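Local structure of Hydrogenase/urease nickel incorporation protein HypB (Helicobacter pylori, 4LPS) at residues L49-S54 with I154-V159; K73-E78 with E127-L132; S96-T101 with D118-E123; A176-I181 with P209-S214. The protein is a metal-binding GTPase needed to insert nickel during [NiFe] hydrogenase maturation, and it is also required for the maturation of urease. All blocks are in the same frame, centred on the assembly; numbering follows the deposited sequence.

Contact 1 of 4, residues L49-S54 with I154-V159; sequences LNFMSS and IVLLSV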
# COMPACT_ATOMS: atom_id res chain seq x y z
N LEU A 49 0.38 -5.38 -4.08
CA LEU A 49 0.94 -4.24 -3.37
C LEU A 49 0.33 -4.12 -1.98
O LEU A 49 -0.88 -4.33 -1.80
CB LEU A 49 0.70 -2.94 -4.16
CG LEU A 49 1.10 -2.94 -5.63
CD1 LEU A 49 0.68 -1.65 -6.31
CD2 LEU A 49 2.59 -3.15 -5.78
N ASN A 50 1.18 -3.83 -1.00
CA ASN A 50 0.74 -3.63 0.38
C ASN A 50 1.04 -2.21 0.84
O ASN A 50 2.20 -1.84 1.05
CB ASN A 50 1.42 -4.66 1.30
CG ASN A 50 1.16 -4.40 2.76
OD1 ASN A 50 0.07 -3.97 3.14
ND2 ASN A 50 2.15 -4.67 3.60
N PHE A 51 -0.01 -1.40 0.97
CA PHE A 51 0.15 -0.00 1.36
C PHE A 51 -0.03 0.20 2.86
O PHE A 51 -1.06 -0.17 3.43
CB PHE A 51 -0.83 0.88 0.60
CG PHE A 51 -0.44 1.11 -0.83
CD1 PHE A 51 0.48 2.10 -1.17
CD2 PHE A 51 -0.99 0.34 -1.85
CE1 PHE A 51 0.85 2.31 -2.49
CE2 PHE A 51 -0.63 0.55 -3.17
CZ PHE A 51 0.28 1.53 -3.49
N MET A 52 0.99 0.78 3.50
CA MET A 52 0.97 1.02 4.93
C MET A 52 1.21 2.49 5.23
O MET A 52 1.96 3.16 4.52
CB MET A 52 2.02 0.15 5.61
CG MET A 52 1.68 -1.33 5.59
SD MET A 52 3.05 -2.36 6.12
CE MET A 52 4.25 -1.99 4.84
N SER A 53 0.54 2.99 6.27
CA SER A 53 0.71 4.38 6.70
C SER A 53 0.01 4.59 8.03
O SER A 53 -0.65 3.69 8.54
CB SER A 53 0.15 5.35 5.66
OG SER A 53 -1.26 5.44 5.77
N SER A 54 0.14 5.80 8.57
CA SER A 54 -0.68 6.22 9.69
C SER A 54 -2.13 6.34 9.22
O SER A 54 -2.38 6.43 8.02
CB SER A 54 -0.21 7.56 10.25
OG SER A 54 1.16 7.53 10.60
N ILE A 154 4.64 -0.61 0.30
CA ILE A 154 4.83 0.81 0.08
C ILE A 154 4.25 1.62 1.24
O ILE A 154 3.11 1.40 1.67
CB ILE A 154 4.21 1.25 -1.25
CG1 ILE A 154 4.88 0.49 -2.40
CG2 ILE A 154 4.35 2.75 -1.44
CD1 ILE A 154 4.16 0.57 -3.73
N VAL A 155 5.05 2.55 1.75
CA VAL A 155 4.68 3.34 2.91
C VAL A 155 4.41 4.81 2.56
O VAL A 155 5.22 5.46 1.90
CB VAL A 155 5.78 3.28 3.99
CG1 VAL A 155 5.38 4.10 5.21
CG2 VAL A 155 6.04 1.84 4.40
N LEU A 156 3.26 5.32 3.00
CA LEU A 156 2.95 6.74 2.86
C LEU A 156 3.33 7.50 4.12
O LEU A 156 3.04 7.06 5.23
CB LEU A 156 1.47 6.96 2.55
CG LEU A 156 0.93 6.68 1.14
CD1 LEU A 156 0.84 5.19 0.85
CD2 LEU A 156 -0.44 7.33 0.98
N LEU A 157 4.01 8.62 3.93
CA LEU A 157 4.21 9.59 5.00
C LEU A 157 3.60 10.91 4.55
O LEU A 157 4.08 11.52 3.59
CB LEU A 157 5.70 9.76 5.33
CG LEU A 157 6.04 10.90 6.29
CD1 LEU A 157 5.32 10.72 7.61
CD2 LEU A 157 7.55 11.01 6.50
N SER A 158 2.55 11.35 5.22
CA SER A 158 1.87 12.56 4.81
C SER A 158 2.56 13.77 5.42
O SER A 158 3.09 13.70 6.53
CB SER A 158 0.38 12.53 5.19
OG SER A 158 0.18 12.96 6.52
N VAL A 159 2.58 14.86 4.66
CA VAL A 159 3.23 16.10 5.09
C VAL A 159 2.77 16.57 6.48
O VAL A 159 3.61 16.93 7.30
CB VAL A 159 3.02 17.23 4.05
CG1 VAL A 159 3.29 18.60 4.65
CG2 VAL A 159 3.91 17.01 2.84
O HOH W 1 2.29 7.62 7.84
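F51 and I154 lie side by side and point the same way on one face of the sheet. I154 puts CG2 3.7 Å from CE1 of the F51 ring, while its CB and CD1 touch the same flank, from ring atom CD1 round to CZ. L156 crosses obliquely to the ring and brings its CD1 to 3.7 Å from F51 CD1. With CG anti to the carbonyl carbon, beside the backbone N (chi1 -75°), the F51 side chain lies alongside I154. On the reverse face M52 and V155 meet more loosely, CE to CG2 at 4.3 Å. The strands run parallel, 26° apart, laced by I154 N to N50 O (2.8 Å), M52 N to I154 O and L156 N to M52 O. S53 then lays CB on CB of L156; its OG donates to S54 O (2.7 Å) and is also hydrogen-bonded to K59 NZ, as the chain enters the P-loop that wraps the bound GDP. A water bridges S54 N and L156 O there. The pair forms the middle of the sheet: strand 131-135 pairs with the other edge of strand 47-52, strand 178-182 lies beyond 154-158, F224 of helix 218-234 covers F51 and I154, and M172 of helix 170-174 covers M52 and V155.

Contact 2 of 4, residues K73-E78 with E127-L132; sequences KFCVVE and EKSDFL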
# COMPACT_ATOMS: atom_id res chain seq x y z
N LYS A 73 -5.23 -1.74 -13.92
CA LYS A 73 -6.33 -2.63 -13.57
C LYS A 73 -6.07 -3.32 -12.24
O LYS A 73 -5.14 -4.11 -12.12
CB LYS A 73 -6.52 -3.68 -14.66
CG LYS A 73 -6.74 -3.11 -16.05
CD LYS A 73 -6.55 -4.19 -17.11
CE LYS A 73 -6.50 -3.59 -18.50
NZ LYS A 73 -6.14 -4.60 -19.53
N PHE A 74 -6.89 -3.01 -11.24
CA PHE A 74 -6.68 -3.54 -9.91
C PHE A 74 -7.97 -3.76 -9.13
O PHE A 74 -9.01 -3.18 -9.44
CB PHE A 74 -5.76 -2.61 -9.11
CG PHE A 74 -6.39 -1.30 -8.75
CD1 PHE A 74 -6.46 -0.27 -9.68
CD2 PHE A 74 -6.90 -1.08 -7.48
CE1 PHE A 74 -7.04 0.94 -9.35
CE2 PHE A 74 -7.47 0.13 -7.14
CZ PHE A 74 -7.54 1.14 -8.08
N CYS A 75 -7.89 -4.62 -8.12
CA CYS A 75 -8.95 -4.78 -7.14
C CYS A 75 -8.33 -4.59 -5.76
O CYS A 75 -7.10 -4.61 -5.62
CB CYS A 75 -9.65 -6.14 -7.27
SG CYS A 75 -8.56 -7.56 -7.14
N VAL A 76 -9.16 -4.39 -4.74
CA VAL A 76 -8.64 -3.97 -3.44
C VAL A 76 -9.10 -4.85 -2.29
O VAL A 76 -10.26 -5.28 -2.23
CB VAL A 76 -9.03 -2.50 -3.15
CG1 VAL A 76 -8.51 -2.06 -1.79
CG2 VAL A 76 -8.51 -1.57 -4.23
N VAL A 77 -8.17 -5.14 -1.38
CA VAL A 77 -8.50 -5.70 -0.09
C VAL A 77 -8.29 -4.62 0.97
O VAL A 77 -7.17 -4.11 1.13
CB VAL A 77 -7.65 -6.95 0.23
CG1 VAL A 77 -7.73 -7.29 1.70
CG2 VAL A 77 -8.09 -8.13 -0.62
N GLU A 78 -9.35 -4.27 1.69
CA GLU A 78 -9.31 -3.17 2.65
C GLU A 78 -9.22 -3.68 4.08
O GLU A 78 -10.01 -4.54 4.49
CB GLU A 78 -10.55 -2.28 2.52
CG GLU A 78 -10.47 -1.24 1.43
CD GLU A 78 -9.54 -0.10 1.78
OE1 GLU A 78 -9.25 0.72 0.88
OE2 GLU A 78 -9.10 -0.01 2.95
N GLU A 127 -9.57 -12.15 -12.16
CA GLU A 127 -9.37 -12.43 -13.58
C GLU A 127 -9.12 -11.15 -14.38
O GLU A 127 -8.34 -11.16 -15.33
CB GLU A 127 -10.57 -13.17 -14.16
CG GLU A 127 -10.62 -14.66 -13.85
CD GLU A 127 -11.82 -15.35 -14.49
OE1 GLU A 127 -12.55 -14.69 -15.25
OE2 GLU A 127 -12.03 -16.55 -14.21
N LYS A 128 -9.77 -10.06 -13.99
CA LYS A 128 -9.67 -8.80 -14.72
C LYS A 128 -8.57 -7.88 -14.19
O LYS A 128 -8.39 -6.77 -14.71
CB LYS A 128 -11.02 -8.08 -14.69
CG LYS A 128 -12.18 -8.91 -15.20
CD LYS A 128 -13.53 -8.26 -14.90
CE LYS A 128 -14.57 -8.63 -15.94
NZ LYS A 128 -14.78 -10.11 -16.01
N SER A 129 -7.84 -8.31 -13.17
CA SER A 129 -6.88 -7.43 -12.52
C SER A 129 -5.43 -7.82 -12.78
O SER A 129 -5.08 -9.00 -12.79
CB SER A 129 -7.13 -7.39 -11.01
OG SER A 129 -8.44 -6.94 -10.71
N ASP A 130 -4.58 -6.81 -13.00
CA ASP A 130 -3.14 -7.00 -13.04
C ASP A 130 -2.55 -6.81 -11.66
O ASP A 130 -1.48 -7.33 -11.34
CB ASP A 130 -2.50 -6.02 -14.03
CG ASP A 130 -2.87 -6.31 -15.46
OD1 ASP A 130 -3.02 -7.50 -15.80
OD2 ASP A 130 -3.01 -5.35 -16.25
N PHE A 131 -3.26 -6.06 -10.83
CA PHE A 131 -2.80 -5.75 -9.49
C PHE A 131 -3.84 -6.11 -8.45
O PHE A 131 -5.04 -5.91 -8.65
CB PHE A 131 -2.46 -4.25 -9.36
CG PHE A 131 -1.35 -3.79 -10.27
CD1 PHE A 131 -1.60 -3.46 -11.59
CD2 PHE A 131 -0.05 -3.68 -9.78
CE1 PHE A 131 -0.57 -3.03 -12.42
CE2 PHE A 131 0.98 -3.24 -10.60
CZ PHE A 131 0.72 -2.92 -11.92
N LEU A 132 -3.39 -6.67 -7.33
CA LEU A 132 -4.23 -6.79 -6.15
C LEU A 132 -3.62 -5.89 -5.10
O LEU A 132 -2.46 -6.07 -4.71
CB LEU A 132 -4.32 -8.24 -5.67
CG LEU A 132 -4.96 -8.43 -4.29
CD1 LEU A 132 -6.46 -8.19 -4.34
CD2 LEU A 132 -4.68 -9.82 -3.74
O HOH W 2 -2.85 -2.81 -15.23
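K73 runs its extended side chain alongside D130, both pointing the same way. Its CB lies 3.6 Å from K128 O, and CG, anti to the carbonyl carbon (chi1 -55°), starts the extended chain that runs beside D130. Further out, CD passes 3.8 Å from D130 OD2 with K128 O also near. At the tip NZ stays 4.6 Å from D130 OD2, too long for a salt bridge, though the opposite charges probably still attract. A water joins K73 N, from which it accepts, to D130 OD2, to which it donates.

The K73 carbonyl is gripped twice: F131 N approaches in the carbonyl plane at 3.0 Å, while D130 N comes from above that plane. The same oxygen sits at the edge of the F131 ring, near its plane. From here on the two segments run as neighbouring parallel strands, 74-80 and 131-135, of the P-loop GTPase sheet, with C75 N bonded to F131 O at 3.2 Å.

F74 and F131 share one face of that sheet and touch CB to CB at 3.7 Å; F74 CG is wedged between its own N and carbonyl carbon, and the ring leads away from F131. The ring of F72 meets both phenylalanines. On the other face C75 SG lies against L132 CD1 at 3.6 Å, with S129 OG, which is hydrogen-bonded to A125 O, close by. V77 crosses L132 further along, CG2 touching CD1 loosely, and L120 of helix 110-122 packs on both V77 and L132.

Contact 3 of 4, residues S96-T101 with D118-E123; sequences SAHQIT and DLLKDE. With PO4 (phosphate ion), chain I.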
# COMPACT_ATOMS: atom_id res chain seq x y z
N SER A 96 -13.54 -3.01 -7.66
CA SER A 96 -13.88 -4.18 -6.88
C SER A 96 -13.04 -4.18 -5.61
O SER A 96 -11.81 -4.22 -5.67
CB SER A 96 -13.66 -5.47 -7.67
OG SER A 96 -14.52 -5.53 -8.80
N ALA A 97 -13.70 -4.13 -4.47
CA ALA A 97 -13.02 -3.99 -3.19
C ALA A 97 -13.76 -4.77 -2.13
O ALA A 97 -14.99 -4.81 -2.13
CB ALA A 97 -12.92 -2.52 -2.80
N HIS A 98 -13.02 -5.39 -1.23
CA HIS A 98 -13.65 -6.08 -0.12
C HIS A 98 -12.99 -5.72 1.20
O HIS A 98 -11.76 -5.71 1.32
CB HIS A 98 -13.64 -7.59 -0.34
CG HIS A 98 -14.85 -8.08 -1.08
ND1 HIS A 98 -16.07 -8.25 -0.48
CD2 HIS A 98 -15.01 -8.44 -2.38
CE1 HIS A 98 -16.94 -8.68 -1.37
NE2 HIS A 98 -16.33 -8.81 -2.53
N GLN A 99 -13.83 -5.41 2.19
CA GLN A 99 -13.37 -4.95 3.48
C GLN A 99 -13.05 -6.11 4.41
O GLN A 99 -13.86 -7.03 4.57
CB GLN A 99 -14.44 -4.04 4.09
CG GLN A 99 -14.08 -3.45 5.43
CD GLN A 99 -13.16 -2.26 5.30
OE1 GLN A 99 -13.47 -1.29 4.61
NE2 GLN A 99 -12.01 -2.34 5.95
N ILE A 100 -11.87 -6.07 5.01
CA ILE A 100 -11.56 -6.95 6.12
C ILE A 100 -11.76 -6.18 7.41
O ILE A 100 -11.12 -5.15 7.62
CB ILE A 100 -10.12 -7.50 6.07
CG1 ILE A 100 -9.87 -8.29 4.79
CG2 ILE A 100 -9.84 -8.37 7.28
CD1 ILE A 100 -8.48 -8.89 4.72
N THR A 101 -12.66 -6.65 8.26
CA THR A 101 -12.84 -6.00 9.56
C THR A 101 -12.07 -6.82 10.58
O THR A 101 -12.43 -7.96 10.89
CB THR A 101 -14.32 -5.88 9.96
OG1 THR A 101 -14.98 -7.15 9.79
CG2 THR A 101 -15.02 -4.84 9.09
N ASP A 118 -10.52 -15.18 -1.82
CA ASP A 118 -11.48 -16.15 -2.34
C ASP A 118 -12.74 -15.48 -2.88
O ASP A 118 -13.24 -15.87 -3.94
CB ASP A 118 -11.84 -17.16 -1.25
CG ASP A 118 -10.71 -18.11 -0.93
OD1 ASP A 118 -9.73 -18.14 -1.70
OD2 ASP A 118 -10.80 -18.84 0.08
N LEU A 119 -13.26 -14.50 -2.16
CA LEU A 119 -14.43 -13.74 -2.61
C LEU A 119 -14.16 -13.02 -3.92
O LEU A 119 -14.94 -13.11 -4.86
CB LEU A 119 -14.88 -12.73 -1.55
CG LEU A 119 -15.43 -13.24 -0.22
CD1 LEU A 119 -15.66 -12.09 0.73
CD2 LEU A 119 -16.74 -14.00 -0.43
N LEU A 120 -13.04 -12.29 -3.96
CA LEU A 120 -12.65 -11.56 -5.15
C LEU A 120 -12.44 -12.49 -6.34
O LEU A 120 -12.73 -12.13 -7.48
CB LEU A 120 -11.38 -10.74 -4.88
CG LEU A 120 -11.57 -9.51 -4.00
CD1 LEU A 120 -10.23 -8.90 -3.63
CD2 LEU A 120 -12.43 -8.48 -4.72
N LYS A 121 -11.92 -13.68 -6.06
CA LYS A 121 -11.76 -14.69 -7.10
C LYS A 121 -13.11 -15.13 -7.64
O LYS A 121 -13.33 -15.14 -8.85
CB LYS A 121 -10.98 -15.90 -6.57
CG LYS A 121 -10.69 -16.94 -7.64
CD LYS A 121 -10.28 -18.27 -7.04
CE LYS A 121 -9.94 -19.27 -8.13
NZ LYS A 121 -9.78 -20.65 -7.60
N ASP A 122 -14.01 -15.50 -6.73
CA ASP A 122 -15.32 -16.01 -7.11
C ASP A 122 -16.16 -14.95 -7.83
O ASP A 122 -17.06 -15.28 -8.60
CB ASP A 122 -16.07 -16.52 -5.88
CG ASP A 122 -15.45 -17.79 -5.31
OD1 ASP A 122 -14.63 -18.42 -6.00
OD2 ASP A 122 -15.79 -18.15 -4.16
N GLU A 123 -15.87 -13.69 -7.55
CA GLU A 123 -16.59 -12.58 -8.16
C GLU A 123 -16.03 -12.23 -9.53
O GLU A 123 -16.63 -11.46 -10.28
CB GLU A 123 -16.55 -11.36 -7.23
CG GLU A 123 -17.46 -11.47 -6.02
CD GLU A 123 -17.13 -10.46 -4.94
OE1 GLU A 123 -16.24 -9.61 -5.16
OE2 GLU A 123 -17.76 -10.52 -3.86
P PO4 I . -5.91 -20.15 -6.92
O1 PO4 I . -5.31 -19.76 -8.25
O2 PO4 I . -6.92 -19.11 -6.52
O3 PO4 I . -6.60 -21.49 -7.02
O4 PO4 I . -4.82 -20.23 -5.88
O HOH W 3 -16.54 -7.41 -7.13
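S96 faces the helix with CB 4.4 Å from CD2 of L120, a loose touch. Its OG is linked weakly to a water that donates to E123 OE1, giving an indirect tie to E123. A97 turns its methyl the other way, onto L90 of helix 85-91.

H98, in the one of its two deposited conformers described here, carries most of the contact, and its interactions are less certain for that reason. Its ring reaches tip to tip with the E123 carboxylate: NE2 donates to OE2 at 2.6 Å, entering on the syn lone pair of that oxygen, which lies 22° out of the ring plane. The bond is bent, 135° at the hydrogen, and NE2 makes a weak second bond to OE1. The ring and carboxylate planes are 33° apart, and E123 extends beyond CG to place its group there. L119 crosses the histidine at about a right angle and sets CD1 over one ring face, offset toward the rim and 4.0 Å from ND1. At the edge, near the ring plane, L120 CD2 meets H98 CD2 at 3.5 Å.

In the fold, strand 97-101 is the outermost strand on this side of the parallel sheet, and helix 110-122 belongs to the beta-alpha-beta crossover that carries the chain from it, past strand 74-80, to strand 131-135.

Beyond the histidine, Q99 NE2 bonds D80 and I100 packs on V77. K121 NZ makes weak bonds to a phosphate, probably from the crystallisation liquor.

Contact 4 of 4, residues A176-I181 with P209-S214; sequences ADAVII and PIFLMS. With GDP (guanosine-5'-diphosphate), chain D.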
# COMPACT_ATOMS: atom_id res chain seq x y z
N ALA A 176 9.93 -0.72 3.46
CA ALA A 176 9.41 -0.08 2.26
C ALA A 176 10.27 -0.36 1.03
O ALA A 176 11.49 -0.21 1.06
CB ALA A 176 9.29 1.42 2.47
N ASP A 177 9.61 -0.77 -0.06
CA ASP A 177 10.24 -0.82 -1.37
C ASP A 177 10.11 0.53 -2.04
O ASP A 177 10.75 0.80 -3.06
CB ASP A 177 9.61 -1.91 -2.23
CG ASP A 177 9.72 -3.28 -1.60
OD1 ASP A 177 10.83 -3.85 -1.61
OD2 ASP A 177 8.70 -3.79 -1.09
N ALA A 178 9.26 1.38 -1.47
CA ALA A 178 9.07 2.74 -1.93
C ALA A 178 8.39 3.56 -0.84
O ALA A 178 7.57 3.04 -0.08
CB ALA A 178 8.25 2.77 -3.21
N VAL A 179 8.73 4.84 -0.77
CA VAL A 179 8.09 5.73 0.18
C VAL A 179 7.39 6.84 -0.59
O VAL A 179 7.96 7.43 -1.51
CB VAL A 179 9.10 6.34 1.18
CG1 VAL A 179 8.39 7.27 2.16
CG2 VAL A 179 9.83 5.25 1.94
N ILE A 180 6.14 7.11 -0.22
CA ILE A 180 5.40 8.21 -0.81
C ILE A 180 5.21 9.33 0.20
O ILE A 180 4.62 9.12 1.26
CB ILE A 180 4.01 7.74 -1.31
CG1 ILE A 180 4.16 6.69 -2.41
CG2 ILE A 180 3.19 8.93 -1.79
CD1 ILE A 180 2.87 5.99 -2.75
N ILE A 181 5.73 10.51 -0.12
CA ILE A 181 5.40 11.70 0.66
C ILE A 181 4.08 12.24 0.14
O ILE A 181 4.02 12.89 -0.90
CB ILE A 181 6.50 12.79 0.56
CG1 ILE A 181 7.84 12.24 1.06
CG2 ILE A 181 6.10 14.02 1.37
CD1 ILE A 181 8.99 13.23 0.93
N PRO A 209 13.07 4.23 -3.48
CA PRO A 209 12.71 5.50 -4.12
C PRO A 209 11.69 6.29 -3.30
O PRO A 209 10.92 5.70 -2.55
CB PRO A 209 12.10 5.05 -5.46
CG PRO A 209 11.56 3.69 -5.18
CD PRO A 209 12.55 3.07 -4.22
N ILE A 210 11.72 7.61 -3.42
CA ILE A 210 10.78 8.47 -2.71
C ILE A 210 9.94 9.27 -3.70
O ILE A 210 10.48 9.86 -4.65
CB ILE A 210 11.51 9.44 -1.74
CG1 ILE A 210 12.45 8.66 -0.81
CG2 ILE A 210 10.51 10.24 -0.93
CD1 ILE A 210 13.24 9.53 0.15
N PHE A 211 8.63 9.28 -3.49
CA PHE A 211 7.72 9.99 -4.39
C PHE A 211 6.99 11.12 -3.68
O PHE A 211 6.43 10.93 -2.60
CB PHE A 211 6.70 9.01 -4.98
CG PHE A 211 7.29 7.98 -5.89
CD1 PHE A 211 7.70 6.75 -5.39
CD2 PHE A 211 7.44 8.23 -7.24
CE1 PHE A 211 8.25 5.80 -6.22
CE2 PHE A 211 7.98 7.28 -8.08
CZ PHE A 211 8.39 6.06 -7.57
N LEU A 212 6.99 12.29 -4.31
CA LEU A 212 6.12 13.38 -3.88
C LEU A 212 4.77 13.22 -4.56
O LEU A 212 4.69 13.15 -5.79
CB LEU A 212 6.73 14.74 -4.23
CG LEU A 212 7.82 15.28 -3.29
CD1 LEU A 212 8.58 16.41 -3.96
CD2 LEU A 212 7.20 15.74 -1.98
N MET A 213 3.71 13.13 -3.77
CA MET A 213 2.39 12.88 -4.32
C MET A 213 1.35 13.82 -3.73
O MET A 213 1.36 14.09 -2.53
CB MET A 213 1.97 11.43 -4.08
CG MET A 213 0.49 11.16 -4.30
SD MET A 213 0.03 9.42 -4.26
CE MET A 213 1.27 8.72 -5.36
N SER A 214 0.47 14.32 -4.59
CA SER A 214 -0.68 15.09 -4.14
C SER A 214 -1.91 14.68 -4.94
O SER A 214 -1.82 14.43 -6.14
CB SER A 214 -0.42 16.59 -4.28
OG SER A 214 -1.57 17.34 -3.95
PB GDP D . -6.47 7.17 4.57
O1B GDP D . -7.20 7.16 5.89
O2B GDP D . -7.08 6.18 3.61
O3B GDP D . -5.02 6.78 4.77
O3A GDP D . -6.51 8.65 3.95
PA GDP D . -7.83 9.31 3.32
O1A GDP D . -7.94 8.97 1.85
O2A GDP D . -9.08 8.91 4.06
O5' GDP D . -7.52 10.87 3.47
C5' GDP D . -7.73 11.54 4.71
C4' GDP D . -7.91 13.02 4.44
O4' GDP D . -6.79 13.52 3.72
C3' GDP D . -9.13 13.27 3.57
O3' GDP D . -9.79 14.44 4.05
C2' GDP D . -8.58 13.56 2.19
O2' GDP D . -9.41 14.49 1.50
C1' GDP D . -7.23 14.17 2.52
N9 GDP D . -6.23 13.97 1.46
C8 GDP D . -5.89 12.82 0.84
N7 GDP D . -4.90 13.04 -0.06
C5 GDP D . -4.58 14.35 -0.01
C6 GDP D . -3.62 15.26 -0.68
O6 GDP D . -2.84 14.83 -1.56
N1 GDP D . -3.61 16.55 -0.33
C2 GDP D . -4.45 17.03 0.61
N2 GDP D . -4.39 18.35 0.92
N3 GDP D . -5.35 16.26 1.27
C4 GDP D . -5.45 14.95 1.00
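Strands 178-181 and 210-212 run parallel, 22° apart, in a parallel ladder: V179 N to P209 O (3.0 Å), F211 N to V179 O (2.8 Å), I181 N to F211 O, and M213 N to I181 O (2.9 Å).

On one face I181 is the busiest residue. Its CD1 meets I210 CG2 at 3.8 Å, the two side chains crossing, and its CG2 meets L212 CD2 at 3.9 Å, these two side by side and pointing the same way. I181 thus uses both of its branches: CG1, anti to the carbonyl carbon (chi1 -59°), lies near I210 CG2, and CD1 beyond it touches the same methyl, while CG2 takes the leucine.

The other face holds I180 and F211. I180 CG2 packs on M213 CB at 3.6 Å, and the methionine, bent at chi3 (-49°), folds CE back toward I180 CD1. The F211 ring turns its edge to A178 CB, and P209 CG lies 4.0 Å from the same methyl. Past M213 the chain enters the nucleotide site, where S214, whose OG is held by D185, brings CA to 3.4 Å from O6 of the GDP guanine.

The two strands and helix 194-204 make one beta-alpha-beta unit at the border of the sheet. M201 of that helix covers V179 and I210, F224 of helix 218-234 packs against I180 and M213 and meets the F211 ring edge-to-face, and strand 152-158 flanks 178-182 on its inner side.

Overall arrangement
From the N terminus, 49-54 opens contact 1, 73-78 opens contact 2 and 96-101 opens contact 3. They close in reverse order, at 118-123, 127-132 and 154-159, so contact 3 lies within contact 2 and both within contact 1; none cross. Contact 4 follows in series, from 176-181 to 209-214. Contacts 1, 2 and 4 pair neighbouring strands of one parallel sheet, while contact 3 ties the border strand 97-101 to helix 110-122. L49 N with L132 O joins contacts 1 and 2, and V155 and L157 with I180 join contacts 1 and 4. Contacts 3 and 4, centres about 27 Å apart, mark the two borders of the sheet.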